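Local coordinates for maternal effect protein oskar (Drosophila melanogaster, PDB 5A4A), which induces germline formation and, through its SGNH hydrolase-like OSK domain, probably binds RNA in the germ plasm, at residues D24-G29 with T79-N84; G60-G65 with I90-P95; L115-T120 with C150-I155. All blocks are in the same frame, centred on the assembly; numbering follows the deposited sequence.

Contact 1. Residues D24-G29 with T79-N84; sequences DFPLMG and TQIIVN
F25 lays its ring alongside the Q80 side chain. Its CE1 lies 3.7 Å from Q80 CB, the Q80 carbonyl oxygen sits at the ring edge in plane, and the ring and the Q80 side-chain amide are nearly perpendicular (82°). F25 CB lies 3.7 Å from I82 CD1. P26 has no N-H to give; its CD rests 3.2 Å from Q80 O, an oxygen that also accepts from a water, while P26 O takes the I82 N-H (2.9 Å). L27 CD2 packs 3.8 Å from I82 CB on the face that L22, of strand 21-22, helps to cover. M28 uses both backbone groups: its N donates to I82 O (2.8 Å, 174° at the hydrogen) and its O accepts from N84 N (2.9 Å). On the face opposite L27, M28 CB meets I81 CG2, and the bend at chi3 places CE 3.9 Å from V83 CG2. The parallel N-to-C directions, 28° apart, and the register of L27 with I82 and M28 with V83 mark two neighbouring parallel strands within the mixed sheet of an SGNH hydrolase-like alpha/beta fold.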
loop_
_atom_site.group_PDB
_atom_site.type_symbol
_atom_site.label_atom_id
_atom_site.label_comp_id
_atom_site.label_asym_id
_atom_site.label_seq_id
_atom_site.Cartn_x
_atom_site.Cartn_y
_atom_site.Cartn_z
ATOM N N ASP A 24 -13.418 6.858 -6.436
ATOM C CA ASP A 24 -14.137 7.181 -5.205
ATOM C C ASP A 24 -13.793 6.284 -4.007
ATOM O O ASP A 24 -14.366 6.454 -2.938
ATOM C CB ASP A 24 -15.661 7.266 -5.423
ATOM C CG ASP A 24 -16.053 8.333 -6.436
ATOM O OD1 ASP A 24 -15.490 9.448 -6.390
ATOM O OD2 ASP A 24 -16.932 8.051 -7.283
ATOM N N PHE A 25 -12.854 5.352 -4.176
ATOM C CA PHE A 25 -12.316 4.599 -3.042
ATOM C C PHE A 25 -11.058 5.277 -2.500
ATOM O O PHE A 25 -10.118 5.513 -3.254
ATOM C CB PHE A 25 -11.895 3.194 -3.470
ATOM C CG PHE A 25 -13.029 2.312 -3.936
ATOM C CD1 PHE A 25 -13.785 1.581 -3.031
ATOM C CD2 PHE A 25 -13.303 2.182 -5.285
ATOM C CE1 PHE A 25 -14.811 0.756 -3.469
ATOM C CE2 PHE A 25 -14.328 1.360 -5.727
ATOM C CZ PHE A 25 -15.078 0.650 -4.817
ATOM N N PRO A 26 -11.010 5.558 -1.186
ATOM C CA PRO A 26 -9.721 6.008 -0.643
ATOM C C PRO A 26 -8.665 4.921 -0.850
ATOM O O PRO A 26 -9.001 3.736 -0.807
ATOM C CB PRO A 26 -10.007 6.166 0.857
ATOM C CG PRO A 26 -11.500 6.371 0.946
ATOM C CD PRO A 26 -12.062 5.495 -0.155
ATOM N N LEU A 27 -7.430 5.331 -1.107
ATOM C CA LEU A 27 -6.302 4.420 -1.241
ATOM C C LEU A 27 -5.469 4.486 0.013
ATOM O O LEU A 27 -5.117 5.578 0.468
ATOM C CB LEU A 27 -5.418 4.837 -2.410
ATOM C CG LEU A 27 -5.996 4.653 -3.801
ATOM C CD1 LEU A 27 -5.087 5.325 -4.810
ATOM C CD2 LEU A 27 -6.118 3.165 -4.098
ATOM N N MET A 28 -5.117 3.326 0.555
ATOM C CA MET A 28 -4.181 3.297 1.678
ATOM C C MET A 28 -2.954 2.492 1.296
ATOM O O MET A 28 -3.070 1.382 0.804
ATOM C CB MET A 28 -4.826 2.696 2.927
ATOM C CG MET A 28 -3.849 2.625 4.104
ATOM S SD MET A 28 -4.661 2.418 5.701
ATOM C CE MET A 28 -5.265 0.730 5.607
ATOM N N GLY A 29 -1.772 3.046 1.504
ATOM C CA GLY A 29 -0.575 2.332 1.100
ATOM C C GLY A 29 0.672 3.139 1.374
ATOM O O GLY A 29 0.619 4.120 2.087
ATOM N N THR A 79 -17.366 2.651 4.701
ATOM C CA THR A 79 -16.404 3.130 3.707
ATOM C C THR A 79 -15.477 2.001 3.272
ATOM O O THR A 79 -14.920 1.305 4.113
ATOM C CB THR A 79 -15.562 4.305 4.241
ATOM O OG1 THR A 79 -16.427 5.408 4.521
ATOM C CG2 THR A 79 -14.522 4.743 3.213
ATOM N N GLN A 80 -15.335 1.819 1.960
ATOM C CA GLN A 80 -14.432 0.818 1.403
ATOM C C GLN A 80 -13.112 1.464 1.027
ATOM O O GLN A 80 -13.089 2.495 0.343
ATOM C CB GLN A 80 -15.044 0.142 0.174
ATOM C CG GLN A 80 -16.316 -0.651 0.466
ATOM C CD GLN A 80 -17.041 -1.053 -0.800
ATOM O OE1 GLN A 80 -16.782 -2.116 -1.371
ATOM N NE2 GLN A 80 -17.959 -0.206 -1.248
ATOM N N ILE A 81 -12.019 0.859 1.492
ATOM C CA ILE A 81 -10.683 1.408 1.271
ATOM C C ILE A 81 -9.829 0.402 0.506
ATOM O O ILE A 81 -9.737 -0.754 0.905
ATOM C CB ILE A 81 -9.993 1.716 2.629
ATOM C CG1 ILE A 81 -10.835 2.703 3.456
ATOM C CG2 ILE A 81 -8.549 2.228 2.423
ATOM C CD1 ILE A 81 -10.283 2.967 4.862
ATOM N N ILE A 82 -9.205 0.835 -0.589
ATOM C CA ILE A 82 -8.298 -0.052 -1.314
ATOM C C ILE A 82 -6.920 -0.012 -0.649
ATOM O O ILE A 82 -6.308 1.049 -0.525
ATOM C CB ILE A 82 -8.206 0.312 -2.816
ATOM C CG1 ILE A 82 -9.589 0.168 -3.480
ATOM C CG2 ILE A 82 -7.183 -0.574 -3.524
ATOM C CD1 ILE A 82 -9.649 0.632 -4.946
ATOM N N VAL A 83 -6.436 -1.181 -0.240
ATOM C CA VAL A 83 -5.229 -1.285 0.580
ATOM C C VAL A 83 -4.081 -1.998 -0.126
ATOM O O VAL A 83 -4.259 -3.083 -0.680
ATOM C CB VAL A 83 -5.535 -2.058 1.875
ATOM C CG1 VAL A 83 -4.275 -2.196 2.735
ATOM C CG2 VAL A 83 -6.657 -1.364 2.652
ATOM N N ASN A 84 -2.905 -1.372 -0.118
ATOM C CA ASN A 84 -1.679 -2.049 -0.534
ATOM C C ASN A 84 -0.632 -1.798 0.539
ATOM O O ASN A 84 -0.042 -0.719 0.603
ATOM C CB ASN A 84 -1.184 -1.519 -1.889
ATOM C CG ASN A 84 0.035 -2.275 -2.401
ATOM O OD1 ASN A 84 1.164 -1.771 -2.347
ATOM N ND2 ASN A 84 -0.184 -3.491 -2.899
HETATM O O HOH W 1 -15.425 4.168 -0.674
#

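Contact 2. Residues G60-G65 with I90-P95; sequences GLTING and IMRGKP. With SO4 (sulfate ion), chain D.
T62 and R92 meet at about a right angle, the methyl CG2 of T62 lying over one face of the guanidinium, 3.3 Å from R92 NH1. Over the opposite face stands O4 of a sulfate ion, so the flat group lies between a methyl and an anion. The close part is this face with G60, whose O comes within 3.3 Å of R92 NH2 at an angle too poor for a hydrogen bond; NH2 has a weak one to G182 O instead. The T62 torsion that puts OG1 between the backbone N and the carbonyl carbon (chi1 58°) turns OG1 to the helix start, where it accepts from G65 N (2.9 Å, 157° at the hydrogen) as the N-cap of helix 63-71. The other side is looser, again with no direct hydrogen bond. The extended K94 chain crosses T62, yet its NZ stays 4.1 Å from T62 OG1, and a water joins the segments by accepting from K94 NZ (2.8 Å) and N64 N (2.9 Å). D89 adds a long, weak ion pair to NZ. An alanine in place of T62 would probably leave G65 N without its capping acceptor and open a gap against the R92 guanidinium where CG2 now lies. R92, exposed to solvent, reaches the sulfate through NE to O3 (2.7 Å); this ion, probably from the crystallisation liquor, is also hydrogen-bonded by S183 and K184. R92, K94 and nearby K184 suggest a basic surface able to accept an anion, consistent with, but no proof of, contact with RNA phosphate.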
loop_
_atom_site.group_PDB
_atom_site.type_symbol
_atom_site.label_atom_id
_atom_site.label_comp_id
_atom_site.label_asym_id
_atom_site.label_seq_id
_atom_site.Cartn_x
_atom_site.Cartn_y
_atom_site.Cartn_z
ATOM N N GLY A 60 6.776 5.196 3.706
ATOM C CA GLY A 60 7.228 4.457 4.874
ATOM C C GLY A 60 6.127 3.855 5.734
ATOM O O GLY A 60 6.400 3.406 6.854
ATOM N N LEU A 61 4.894 3.829 5.231
ATOM C CA LEU A 61 3.778 3.276 6.006
ATOM C C LEU A 61 3.884 1.755 6.127
ATOM O O LEU A 61 3.798 1.034 5.136
ATOM C CB LEU A 61 2.425 3.645 5.380
ATOM C CG LEU A 61 1.191 3.507 6.285
ATOM C CD1 LEU A 61 1.180 4.594 7.378
ATOM C CD2 LEU A 61 -0.096 3.534 5.473
ATOM N N THR A 62 4.071 1.271 7.347
ATOM C CA THR A 62 4.059 -0.160 7.589
ATOM C C THR A 62 2.631 -0.587 7.920
ATOM O O THR A 62 1.722 0.248 8.019
ATOM C CB THR A 62 4.944 -0.524 8.783
ATOM O OG1 THR A 62 4.472 0.193 9.927
ATOM C CG2 THR A 62 6.415 -0.143 8.514
ATOM N N ILE A 63 2.445 -1.885 8.126
ATOM C CA ILE A 63 1.150 -2.396 8.544
ATOM C C ILE A 63 0.754 -1.756 9.877
ATOM O O ILE A 63 -0.368 -1.274 10.022
ATOM C CB ILE A 63 1.157 -3.928 8.653
ATOM C CG1 ILE A 63 1.320 -4.556 7.267
ATOM C CG2 ILE A 63 -0.134 -4.431 9.278
ATOM C CD1 ILE A 63 1.816 -6.001 7.308
ATOM N N ASN A 64 1.678 -1.723 10.835
ATOM C CA ASN A 64 1.428 -1.029 12.102
ATOM C C ASN A 64 1.201 0.469 11.919
ATOM O O ASN A 64 0.358 1.065 12.594
ATOM C CB ASN A 64 2.552 -1.296 13.110
ATOM C CG ASN A 64 2.417 -2.651 13.769
ATOM O OD1 ASN A 64 1.453 -3.373 13.518
ATOM N ND2 ASN A 64 3.385 -3.009 14.612
ATOM N N GLY A 65 1.941 1.076 10.995
ATOM C CA GLY A 65 1.706 2.467 10.647
ATOM C C GLY A 65 0.283 2.690 10.158
ATOM O O GLY A 65 -0.343 3.700 10.489
ATOM N N ILE A 90 8.431 -5.569 4.791
ATOM C CA ILE A 90 9.328 -6.538 4.175
ATOM C C ILE A 90 10.691 -5.908 3.911
ATOM O O ILE A 90 11.714 -6.506 4.225
ATOM C CB ILE A 90 8.723 -7.139 2.896
ATOM C CG1 ILE A 90 7.569 -8.068 3.295
ATOM C CG2 ILE A 90 9.784 -7.903 2.100
ATOM C CD1 ILE A 90 6.884 -8.767 2.151
ATOM N N MET A 91 10.704 -4.696 3.367
ATOM C CA MET A 91 11.972 -3.992 3.133
ATOM C C MET A 91 12.766 -3.700 4.416
ATOM O O MET A 91 13.999 -3.682 4.388
ATOM C CB MET A 91 11.745 -2.703 2.332
ATOM C CG MET A 91 11.112 -2.954 0.979
ATOM S SD MET A 91 10.573 -1.466 0.119
ATOM C CE MET A 91 12.180 -0.813 -0.322
ATOM N N ARG A 92 12.065 -3.465 5.527
ATOM C CA ARG A 92 12.725 -3.195 6.808
ATOM C C ARG A 92 13.181 -4.481 7.481
ATOM O O ARG A 92 13.816 -4.446 8.536
ATOM C CB ARG A 92 11.805 -2.428 7.769
ATOM C CG ARG A 92 11.580 -0.980 7.391
ATOM C CD ARG A 92 10.699 -0.243 8.403
ATOM N NE ARG A 92 10.417 1.113 7.939
ATOM C CZ ARG A 92 9.612 1.981 8.545
ATOM N NH1 ARG A 92 8.985 1.652 9.672
ATOM N NH2 ARG A 92 9.439 3.185 8.016
ATOM N N GLY A 93 12.826 -5.612 6.883
ATOM C CA GLY A 93 13.253 -6.905 7.383
ATOM C C GLY A 93 12.483 -7.379 8.603
ATOM O O GLY A 93 13.011 -8.140 9.410
ATOM N N LYS A 94 11.239 -6.934 8.751
ATOM C CA LYS A 94 10.408 -7.443 9.840
ATOM C C LYS A 94 10.190 -8.940 9.643
ATOM O O LYS A 94 10.072 -9.411 8.510
ATOM C CB LYS A 94 9.067 -6.700 9.934
ATOM C CG LYS A 94 9.185 -5.248 10.414
ATOM C CD LYS A 94 7.884 -4.775 11.066
ATOM C CE LYS A 94 7.838 -3.257 11.207
ATOM N NZ LYS A 94 6.582 -2.800 11.877
ATOM N N PRO A 95 10.177 -9.702 10.747
ATOM C CA PRO A 95 9.936 -11.142 10.635
ATOM C C PRO A 95 8.569 -11.399 10.016
ATOM O O PRO A 95 7.609 -10.694 10.326
ATOM C CB PRO A 95 9.951 -11.618 12.092
ATOM C CG PRO A 95 10.709 -10.568 12.834
ATOM C CD PRO A 95 10.429 -9.280 12.135
HETATM S S SO4 D . 13.559 2.246 7.453
HETATM O O1 SO4 D . 14.375 1.059 7.207
HETATM O O2 SO4 D . 14.363 3.462 7.305
HETATM O O3 SO4 D . 12.428 2.257 6.524
HETATM O O4 SO4 D . 13.037 2.195 8.816
HETATM O O HOH W 2 4.029 -3.445 10.951
#

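Contact 3. Residues L115-T120 with C150-I155; sequences LVPILT and CHLKVI
L119 carries the backbone bonds of this contact, with both its peptide groups turned to the second segment. Its N donates to K153 O (2.9 Å, 157° at the hydrogen), and its O accepts from I155 N (2.8 Å), here with the donor tilted 27° from the carbonyl plane. The same L119 O has V154 CA nearby, and T120 CA approaches I155 O in a second CA-H...O contact. L119 pairs with V154 and T120 with I155 in parallel register. Toward the start of the pairing a water bridges the segments where a direct bond would otherwise lie, donating to P117 O (2.8 Å) and accepting from K153 N (2.9 Å).

Apolar contacts fall on both faces. On the face of L119 and V154, L119 CD2 lies 3.9 Å from L152 CB, and L152 CD1 reaches P117 CG, also at 3.9 Å; F103, on helix 96-112, touches L119 here. On the face of T120 and I155, with chi2 extended (172°), I155 CD1 comes 3.9 Å from I118 CG2. T120 CG2 lies 4.1 Å from I155 CB, while I202 and V201 of helix 192-204 touch T120 and I155. K153 CG brushes I118 CG2 as the rest of its chain leads outward.

The polar end of T120 faces the other way: OG1 bonds V83 O and N84 ND2 on the neighbouring strand 80-84. Strand 116-120 and strand 154-155 are the parallel strands of a beta-alpha-beta unit through helix 132-148. Two direct bonds and a water where a third would lie imply a short pairing, its two faces filled by apolar side chains.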
loop_
_atom_site.group_PDB
_atom_site.type_symbol
_atom_site.label_atom_id
_atom_site.label_comp_id
_atom_site.label_asym_id
_atom_site.label_seq_id
_atom_site.Cartn_x
_atom_site.Cartn_y
_atom_site.Cartn_z
ATOM N N LEU A 115 -14.807 -0.165 8.669
ATOM C CA LEU A 115 -14.193 0.187 7.390
ATOM C C LEU A 115 -13.919 -1.099 6.625
ATOM O O LEU A 115 -13.348 -2.044 7.175
ATOM C CB LEU A 115 -12.881 0.944 7.624
ATOM C CG LEU A 115 -13.046 2.219 8.450
ATOM C CD1 LEU A 115 -11.680 2.832 8.751
ATOM C CD2 LEU A 115 -13.935 3.202 7.715
ATOM N N VAL A 116 -14.317 -1.151 5.357
ATOM C CA VAL A 116 -14.184 -2.395 4.597
ATOM C C VAL A 116 -12.923 -2.393 3.752
ATOM O O VAL A 116 -12.788 -1.568 2.859
ATOM C CB VAL A 116 -15.380 -2.593 3.652
ATOM C CG1 VAL A 116 -15.295 -3.952 2.969
ATOM C CG2 VAL A 116 -16.702 -2.446 4.413
ATOM N N PRO A 117 -11.991 -3.326 4.019
ATOM C CA PRO A 117 -10.778 -3.372 3.200
ATOM C C PRO A 117 -11.028 -4.084 1.880
ATOM O O PRO A 117 -11.682 -5.136 1.866
ATOM C CB PRO A 117 -9.792 -4.198 4.050
ATOM C CG PRO A 117 -10.577 -4.692 5.252
ATOM C CD PRO A 117 -12.028 -4.400 5.024
ATOM N N ILE A 118 -10.544 -3.485 0.795
ATOM C CA ILE A 118 -10.370 -4.166 -0.485
ATOM C C ILE A 118 -8.870 -4.347 -0.647
ATOM O O ILE A 118 -8.123 -3.364 -0.725
ATOM C CB ILE A 118 -10.961 -3.344 -1.654
ATOM C CG1 ILE A 118 -12.492 -3.266 -1.528
ATOM C CG2 ILE A 118 -10.575 -3.970 -2.997
ATOM C CD1 ILE A 118 -13.147 -2.240 -2.459
ATOM N N LEU A 119 -8.408 -5.594 -0.634
ATOM C CA LEU A 119 -6.970 -5.848 -0.576
ATOM C C LEU A 119 -6.347 -5.959 -1.964
ATOM O O LEU A 119 -6.947 -6.513 -2.877
ATOM C CB LEU A 119 -6.652 -7.123 0.225
ATOM C CG LEU A 119 -7.020 -7.136 1.714
ATOM C CD1 LEU A 119 -6.574 -5.854 2.372
ATOM C CD2 LEU A 119 -8.510 -7.359 1.925
ATOM N N THR A 120 -5.152 -5.399 -2.121
ATOM C CA THR A 120 -4.290 -5.788 -3.238
ATOM C C THR A 120 -3.117 -6.528 -2.598
ATOM O O THR A 120 -2.713 -6.205 -1.475
ATOM C CB THR A 120 -3.763 -4.583 -4.039
ATOM O OG1 THR A 120 -3.084 -3.692 -3.153
ATOM C CG2 THR A 120 -4.911 -3.809 -4.732
ATOM N N CYS A 150 -10.072 -14.308 3.050
ATOM C CA CYS A 150 -10.911 -15.169 2.220
ATOM C C CYS A 150 -12.349 -14.665 2.050
ATOM O O CYS A 150 -13.012 -15.037 1.094
ATOM C CB CYS A 150 -10.915 -16.608 2.748
ATOM S SG CYS A 150 -11.336 -16.777 4.482
ATOM N N HIS A 151 -12.831 -13.822 2.960
ATOM C CA HIS A 151 -14.189 -13.290 2.825
ATOM C C HIS A 151 -14.217 -11.898 2.217
ATOM O O HIS A 151 -15.292 -11.303 2.056
ATOM C CB HIS A 151 -14.879 -13.258 4.186
ATOM C CG HIS A 151 -14.765 -14.542 4.938
ATOM N ND1 HIS A 151 -15.536 -15.649 4.644
ATOM C CD2 HIS A 151 -13.970 -14.896 5.974
ATOM C CE1 HIS A 151 -15.218 -16.631 5.474
ATOM N NE2 HIS A 151 -14.272 -16.198 6.288
ATOM N N LEU A 152 -13.033 -11.374 1.906
ATOM C CA LEU A 152 -12.910 -10.026 1.379
ATOM C C LEU A 152 -12.415 -10.065 -0.055
ATOM O O LEU A 152 -11.866 -11.074 -0.510
ATOM C CB LEU A 152 -11.950 -9.203 2.254
ATOM C CG LEU A 152 -12.400 -9.051 3.719
ATOM C CD1 LEU A 152 -11.275 -8.476 4.593
ATOM C CD2 LEU A 152 -13.638 -8.170 3.793
ATOM N N LYS A 153 -12.590 -8.961 -0.768
ATOM C CA LYS A 153 -12.058 -8.872 -2.118
ATOM C C LYS A 153 -10.527 -8.791 -2.083
ATOM O O LYS A 153 -9.951 -7.920 -1.416
ATOM C CB LYS A 153 -12.656 -7.670 -2.841
ATOM C CG LYS A 153 -12.205 -7.527 -4.283
ATOM C CD LYS A 153 -12.783 -8.634 -5.165
ATOM C CE LYS A 153 -12.438 -8.351 -6.628
ATOM N NZ LYS A 153 -13.085 -9.338 -7.545
ATOM N N VAL A 154 -9.879 -9.706 -2.800
ATOM C CA VAL A 154 -8.425 -9.729 -2.891
ATOM C C VAL A 154 -7.994 -9.642 -4.348
ATOM O O VAL A 154 -8.364 -10.476 -5.167
ATOM C CB VAL A 154 -7.836 -11.002 -2.257
ATOM C CG1 VAL A 154 -6.325 -11.047 -2.489
ATOM C CG2 VAL A 154 -8.173 -11.051 -0.764
ATOM N N ILE A 155 -7.213 -8.613 -4.662
ATOM C CA ILE A 155 -6.786 -8.356 -6.028
ATOM C C ILE A 155 -5.314 -8.697 -6.207
ATOM O O ILE A 155 -4.449 -8.140 -5.527
ATOM C CB ILE A 155 -7.026 -6.876 -6.378
ATOM C CG1 ILE A 155 -8.511 -6.552 -6.187
ATOM C CG2 ILE A 155 -6.546 -6.555 -7.795
ATOM C CD1 ILE A 155 -8.845 -5.074 -6.316
HETATM O O HOH W 3 -13.557 -6.451 0.276
#

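From the N terminus, strand 25-29 is the first strand of these contacts, and contact 1 closes when strand 80-84 arrives, with helices 31-40 and 63-71 and strands 53-54 and 56-58 between. Segment 60-65 lies within that loop, but its partner 90-95 follows strand 80-84, so contacts 1 and 2 cross; they touch where L61 CD2 packs 3.5 Å from G29 O. Contact 3 opens only after both have closed, and its loop holds helix 132-148. Contacts 1 and 3 share one sheet: V83 N lies 2.8 Å from I118 O, a probable hydrogen bond. Contact 2 ties the start of helix 63-71 to the turn after helix 87-91, its nearest atoms about 9 Å from contact 3.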